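Local coordinates for uncharacterized protein (Bacteroides eggerthii, PDB 4L3R) that is of unknown function but belongs to the DUF4847 family, which is grouped with the calycin-like beta-barrel proteins, at residues E27-Y30 and Q31-S35. Numbering follows the deposited sequence.
Sequences EQFY and QGLWS
Trp-34 points the edge of its six-membered ring at one face of the Phe-29 ring, Trp-34 CH2 standing 3.5 Å from Phe-29 CG. The stack is edge-to-face, with centroids 5.0 Å apart and planes inclined at 76°; Gln-28 CG lies over the opposite face of the phenyl ring, toward its rim. Leu-33 touches all three aromatic side chains: its CD1 lies 3.9 Å from Phe-29 CD1, its CD2 sits over the centre of one face of the Trp-34 indole, and its CG lies over one face of the Tyr-30 ring in a CH-pi contact, 4.1 Å from the centroid and 25° off the normal. Tyr-30 can offer that face because chi1 of 60° sets CG between the backbone N and the carbonyl carbon, folding the ring back over the turn; the carbonyl O of Gln-31 then comes to the ring edge, 3.5 Å from Tyr-30 CD1. Replacing this tyrosine by an alanine would probably leave Leu-33 CG without its aromatic neighbour and Lys-139 without its cation-pi partner. A water joins Glu-27 OE2 to the backbone N of Gln-31, while the indole NE1 bonds to Ser-43 OG in helix 37-48. Leu-33 and Phe-29 also rest on Leu-107 of helix 106-116. The backbone from Tyr-30 to Leu-33 makes a type II beta turn with Gly-32 at its third position, the usual glycine site of this turn, within the loop linking strand 15-22 to helix 37-48.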
ATOM      1  N   GLU B  27      12.506 -22.189  22.494  1.00 78.68           N
ATOM      2  CA  GLU B  27      12.142 -21.318  23.618  1.00 75.36           C
ATOM      3  C   GLU B  27      11.542 -19.979  23.126  1.00 73.24           C
ATOM      4  O   GLU B  27      11.843 -19.532  22.017  1.00 71.71           O
ATOM      5  CB  GLU B  27      13.362 -21.065  24.544  1.00 76.55           C
ATOM      6  CG  GLU B  27      14.497 -20.191  23.998  1.00 85.55           C
ATOM      7  CD  GLU B  27      15.476 -20.813  23.013  1.00103.64           C
ATOM      8  OE1 GLU B  27      15.235 -21.957  22.564  1.00110.51           O
ATOM      9  OE2 GLU B  27      16.469 -20.136  22.659  1.00 84.42           O
ATOM     10  N   GLN B  28      10.697 -19.348  23.959  1.00 66.25           N
ATOM     11  CA  GLN B  28      10.059 -18.074  23.618  1.00 61.74           C
ATOM     12  C   GLN B  28      11.070 -16.932  23.608  1.00 61.53           C
ATOM     13  O   GLN B  28      11.047 -16.117  22.691  1.00 58.70           O
ATOM     14  CB  GLN B  28       8.923 -17.743  24.598  1.00 62.93           C
ATOM     15  CG  GLN B  28       8.017 -16.608  24.106  1.00 58.73           C
ATOM     16  CD  GLN B  28       6.913 -16.284  25.077  1.00 75.28           C
ATOM     17  OE1 GLN B  28       6.912 -16.727  26.228  1.00 69.73           O
ATOM     18  NE2 GLN B  28       5.959 -15.471  24.648  1.00 68.26           N
ATOM     19  N   PHE B  29      11.924 -16.846  24.641  1.00 57.32           N
ATOM     20  CA  PHE B  29      12.943 -15.802  24.738  1.00 54.64           C
ATOM     21  C   PHE B  29      14.310 -16.427  24.926  1.00 60.76           C
ATOM     22  O   PHE B  29      14.437 -17.392  25.690  1.00 62.15           O
ATOM     23  CB  PHE B  29      12.620 -14.834  25.873  1.00 55.18           C
ATOM     24  CG  PHE B  29      11.312 -14.127  25.633  1.00 55.62           C
ATOM     25  CD1 PHE B  29      11.189 -13.186  24.618  1.00 55.56           C
ATOM     26  CD2 PHE B  29      10.181 -14.457  26.366  1.00 59.40           C
ATOM     27  CE1 PHE B  29       9.971 -12.571  24.365  1.00 56.22           C
ATOM     28  CE2 PHE B  29       8.971 -13.802  26.140  1.00 61.89           C
ATOM     29  CZ  PHE B  29       8.869 -12.881  25.128  1.00 57.91           C
ATOM     30  N   TYR B  30      15.337 -15.899  24.211  1.00 56.57           N
ATOM     31  CA  TYR B  30      16.698 -16.462  24.280  1.00 58.44           C
ATOM     32  C   TYR B  30      17.283 -16.308  25.690  1.00 64.24           C
ATOM     33  O   TYR B  30      16.846 -15.454  26.457  1.00 62.28           O
ATOM     34  CB  TYR B  30      17.655 -15.852  23.223  1.00 58.48           C
ATOM     35  CG  TYR B  30      17.863 -14.352  23.296  1.00 56.49           C
ATOM     36  CD1 TYR B  30      18.835 -13.801  24.126  1.00 58.41           C
ATOM     37  CD2 TYR B  30      17.176 -13.492  22.446  1.00 54.75           C
ATOM     38  CE1 TYR B  30      19.054 -12.426  24.174  1.00 56.66           C
ATOM     39  CE2 TYR B  30      17.366 -12.110  22.503  1.00 53.84           C
ATOM     40  CZ  TYR B  30      18.344 -11.584  23.332  1.00 59.97           C
ATOM     41  OH  TYR B  30      18.590 -10.231  23.359  1.00 56.76           O
ATOM     42  N   GLN B  31      18.254 -17.155  26.026  1.00 64.35           N
ATOM     43  CA  GLN B  31      18.876 -17.150  27.350  1.00 65.47           C
ATOM     44  C   GLN B  31      19.726 -15.878  27.538  1.00 66.05           C
ATOM     45  O   GLN B  31      20.524 -15.538  26.661  1.00 64.44           O
ATOM     46  CB  GLN B  31      19.735 -18.422  27.529  1.00 71.02           C
ATOM     47  CG  GLN B  31      19.905 -18.874  28.973  1.00 95.66           C
ATOM     48  CD  GLN B  31      20.450 -20.287  29.036  1.00127.75           C
ATOM     49  OE1 GLN B  31      21.334 -20.674  28.257  1.00126.29           O
ATOM     50  NE2 GLN B  31      19.917 -21.112  29.932  1.00122.55           N
ATOM     51  N   GLY B  32      19.539 -15.189  28.664  1.00 61.89           N
ATOM     52  CA  GLY B  32      20.293 -13.980  28.972  1.00 61.47           C
ATOM     53  C   GLY B  32      19.646 -12.677  28.537  1.00 61.80           C
ATOM     54  O   GLY B  32      20.285 -11.623  28.620  1.00 61.80           O
ATOM     55  N   LEU B  33      18.374 -12.717  28.085  1.00 55.39           N
ATOM     56  CA  LEU B  33      17.651 -11.502  27.678  1.00 52.03           C
ATOM     57  C   LEU B  33      17.438 -10.626  28.931  1.00 57.09           C
ATOM     58  O   LEU B  33      17.669  -9.415  28.886  1.00 56.87           O
ATOM     59  CB  LEU B  33      16.325 -11.864  26.998  1.00 50.02           C
ATOM     60  CG  LEU B  33      15.781 -10.866  25.974  1.00 51.88           C
ATOM     61  CD1 LEU B  33      14.645 -11.483  25.175  1.00 50.73           C
ATOM     62  CD2 LEU B  33      15.324  -9.578  26.627  1.00 52.27           C
ATOM     63  N   TRP B  34      17.054 -11.262  30.054  1.00 54.34           N
ATOM     64  CA  TRP B  34      16.893 -10.622  31.367  1.00 54.72           C
ATOM     65  C   TRP B  34      17.955 -11.162  32.328  1.00 59.84           C
ATOM     66  O   TRP B  34      18.585 -12.172  32.029  1.00 60.22           O
ATOM     67  CB  TRP B  34      15.486 -10.881  31.918  1.00 53.09           C
ATOM     68  CG  TRP B  34      14.393 -10.333  31.049  1.00 52.01           C
ATOM     69  CD1 TRP B  34      14.009  -9.032  30.944  1.00 54.04           C
ATOM     70  CD2 TRP B  34      13.553 -11.075  30.151  1.00 50.96           C
ATOM     71  NE1 TRP B  34      12.955  -8.917  30.068  1.00 51.85           N
ATOM     72  CE2 TRP B  34      12.667 -10.154  29.551  1.00 53.28           C
ATOM     73  CE3 TRP B  34      13.441 -12.434  29.819  1.00 52.97           C
ATOM     74  CZ2 TRP B  34      11.677 -10.551  28.647  1.00 52.01           C
ATOM     75  CZ3 TRP B  34      12.475 -12.821  28.904  1.00 54.11           C
ATOM     76  CH2 TRP B  34      11.598 -11.882  28.338  1.00 53.14           C
ATOM     77  N   SER B  35      18.175 -10.473  33.463  1.00 57.79           N
ATOM     78  CA  SER B  35      19.152 -10.873  34.496  1.00 59.72           C
ATOM     79  C   SER B  35      18.492 -11.597  35.685  1.00 63.20           C
ATOM     80  O   SER B  35      19.200 -12.238  36.463  1.00 65.26           O
ATOM     81  CB  SER B  35      19.902  -9.650  35.031  1.00 64.39           C
ATOM     82  OG  SER B  35      20.788  -9.085  34.080  1.00 70.82           O
TER
HETATM   83  O   HOH W   1      18.766 -19.727  24.263  1.00 62.62           O